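PDB 3BX4: snaclec rhodocytin subunit alpha from Agkistrodon rhodostoma, which triggers platelet aggregation by binding the platelet receptor CLEC1B (CLEC2), which sets off Syk and PLC-gamma-2 signalling. Local coordinates for residues E30-A35 with H127-K132. Numbering follows the deposited sequence.
Sequences EKFCRA and HAFVCK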
loop_
_atom_site.group_PDB
_atom_site.type_symbol
_atom_site.label_atom_id
_atom_site.label_comp_id
_atom_site.label_asym_id
_atom_site.label_seq_id
_atom_site.Cartn_x
_atom_site.Cartn_y
_atom_site.Cartn_z
ATOM N N GLU C 30 4.844 6.375 -9.465
ATOM C CA GLU C 30 4.292 7.612 -8.807
ATOM C C GLU C 30 5.412 8.409 -8.157
ATOM O O GLU C 30 5.464 9.632 -8.301
ATOM C CB GLU C 30 3.178 7.249 -7.797
ATOM C CG GLU C 30 2.632 8.457 -6.981
ATOM C CD GLU C 30 1.785 9.423 -7.775
ATOM O OE1 GLU C 30 1.366 9.174 -8.931
ATOM O OE2 GLU C 30 1.512 10.500 -7.171
ATOM N N LYS C 31 6.308 7.748 -7.422
ATOM C CA LYS C 31 7.501 8.432 -6.821
ATOM C C LYS C 31 8.377 9.135 -7.852
ATOM O O LYS C 31 8.860 10.241 -7.691
ATOM C CB LYS C 31 8.393 7.451 -5.980
ATOM C CG LYS C 31 7.716 6.923 -4.743
ATOM C CD LYS C 31 8.692 6.494 -3.667
ATOM C CE LYS C 31 9.787 5.650 -4.103
ATOM N NZ LYS C 31 10.320 4.937 -2.833
ATOM N N PHE C 32 8.646 8.453 -8.979
ATOM C CA PHE C 32 9.396 9.049 -10.026
ATOM C C PHE C 32 8.722 10.282 -10.625
ATOM O O PHE C 32 9.370 11.263 -10.808
ATOM C CB PHE C 32 9.675 7.980 -11.121
ATOM C CG PHE C 32 10.417 8.487 -12.296
ATOM C CD1 PHE C 32 11.811 8.320 -12.384
ATOM C CD2 PHE C 32 9.730 9.049 -13.382
ATOM C CE1 PHE C 32 12.500 8.768 -13.516
ATOM C CE2 PHE C 32 10.400 9.527 -14.510
ATOM C CZ PHE C 32 11.818 9.351 -14.582
ATOM N N CYS C 33 7.391 10.236 -10.800
ATOM C CA CYS C 33 6.729 11.378 -11.329
ATOM C C CYS C 33 6.833 12.548 -10.337
ATOM O O CYS C 33 7.034 13.679 -10.807
ATOM C CB CYS C 33 5.275 11.050 -11.540
ATOM S SG CYS C 33 4.936 9.876 -12.920
ATOM N N ARG C 34 6.759 12.237 -9.048
ATOM C CA ARG C 34 6.791 13.362 -8.046
ATOM C C ARG C 34 8.157 14.024 -8.024
ATOM O O ARG C 34 8.346 15.149 -7.644
ATOM C CB ARG C 34 6.508 12.847 -6.628
ATOM C CG ARG C 34 5.184 12.262 -6.439
ATOM C CD ARG C 34 4.144 13.432 -6.275
ATOM N NE ARG C 34 4.454 14.407 -5.155
ATOM C CZ ARG C 34 3.967 14.296 -3.891
ATOM N NH1 ARG C 34 3.254 13.250 -3.516
ATOM N NH2 ARG C 34 4.242 15.224 -2.931
ATOM N N ALA C 35 9.201 13.296 -8.530
ATOM C CA ALA C 35 10.524 13.855 -8.620
ATOM C C ALA C 35 10.820 14.641 -9.911
ATOM O O ALA C 35 11.941 15.184 -10.089
ATOM C CB ALA C 35 11.537 12.727 -8.439
ATOM N N HIS C 127 6.118 -1.866 -14.996
ATOM C CA HIS C 127 5.637 -1.471 -16.315
ATOM C C HIS C 127 6.011 -0.030 -16.614
ATOM O O HIS C 127 6.331 0.720 -15.726
ATOM C CB HIS C 127 4.102 -1.683 -16.459
ATOM C CG HIS C 127 3.684 -3.122 -16.343
ATOM N ND1 HIS C 127 3.860 -4.022 -17.376
ATOM C CD2 HIS C 127 3.272 -3.843 -15.277
ATOM C CE1 HIS C 127 3.524 -5.232 -16.958
ATOM N NE2 HIS C 127 3.106 -5.144 -15.707
ATOM N N ALA C 128 5.890 0.321 -17.889
ATOM C CA ALA C 128 6.009 1.702 -18.369
ATOM C C ALA C 128 4.838 2.511 -17.699
ATOM O O ALA C 128 3.922 1.931 -17.115
ATOM C CB ALA C 128 5.820 1.712 -19.879
ATOM N N PHE C 129 4.952 3.828 -17.805
ATOM C CA PHE C 129 3.930 4.670 -17.086
ATOM C C PHE C 129 3.846 6.040 -17.725
ATOM O O PHE C 129 4.670 6.491 -18.470
ATOM C CB PHE C 129 4.328 4.757 -15.608
ATOM C CG PHE C 129 5.685 5.290 -15.357
ATOM C CD1 PHE C 129 6.818 4.431 -15.313
ATOM C CD2 PHE C 129 5.923 6.641 -15.169
ATOM C CE1 PHE C 129 8.089 4.939 -15.087
ATOM C CE2 PHE C 129 7.195 7.149 -14.950
ATOM C CZ PHE C 129 8.330 6.267 -14.924
ATOM N N VAL C 130 2.815 6.865 -17.369
ATOM C CA VAL C 130 2.826 8.152 -17.983
ATOM C C VAL C 130 2.647 9.186 -16.805
ATOM O O VAL C 130 1.809 8.875 -15.934
ATOM C CB VAL C 130 1.555 8.341 -18.934
ATOM C CG1 VAL C 130 1.487 9.768 -19.408
ATOM C CG2 VAL C 130 1.671 7.338 -20.158
ATOM N N CYS C 131 3.489 10.227 -16.803
ATOM C CA CYS C 131 3.413 11.354 -15.773
ATOM C C CYS C 131 2.616 12.486 -16.396
ATOM O O CYS C 131 2.634 12.738 -17.584
ATOM C CB CYS C 131 4.793 11.923 -15.337
ATOM S SG CYS C 131 5.861 10.591 -14.598
ATOM N N LYS C 132 1.928 13.216 -15.519
ATOM C CA LYS C 132 1.090 14.398 -15.916
ATOM C C LYS C 132 1.532 15.459 -14.932
ATOM O O LYS C 132 1.616 15.191 -13.717
ATOM C CB LYS C 132 -0.406 14.064 -15.787
ATOM C CG LYS C 132 -1.405 15.292 -15.855
ATOM C CD LYS C 132 -2.774 14.726 -15.858
ATOM C CE LYS C 132 -3.877 15.871 -15.849
ATOM N NZ LYS C 132 -5.208 15.269 -15.779
#
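The disulfide Cys33–Cys131 ties helix 26-34 to strand 127-133 in the core of a C-type lectin domain. SG of Cys33 bonds SG of Cys131 at 2.0 Å, and the torsion about the S–S bond is -80°. Each sulfur stands anti to its own carbonyl carbon, beside the backbone N, and from there the two SG atoms meet. The CA atoms of Cys33 and Cys131 lie 5.5 Å apart.

An aromatic pair sits beside the bridge. Phe129 turns the edge of its ring toward the face of Phe32 in an offset edge-to-face stack. The planes meet at 73° and the centroids are 5.4 Å apart. CE2 and CZ of Phe129 do the touching; CZ comes to 3.5 Å from Phe32 CD2. SG of Cys33 lies 4.1 Å from Phe129 CD2, an oblique sulfur-aromatic contact. SG of Cys131 is at the edge of the Phe32 ring, 4.3 Å from its CD2.

No hydrogen bond joins the two segments, and the contact is covalent and apolar. Phe20 of strand 15-21 packs against both phenylalanine rings, and Leu42 touches Cys33 and Phe129. Arg34, which points away from the strand, forms a salt bridge with Glu80 of a second copy of this subunit. A disulfide from the first helix to the last strand is a hallmark of the C-type lectin fold, which snaclecs share.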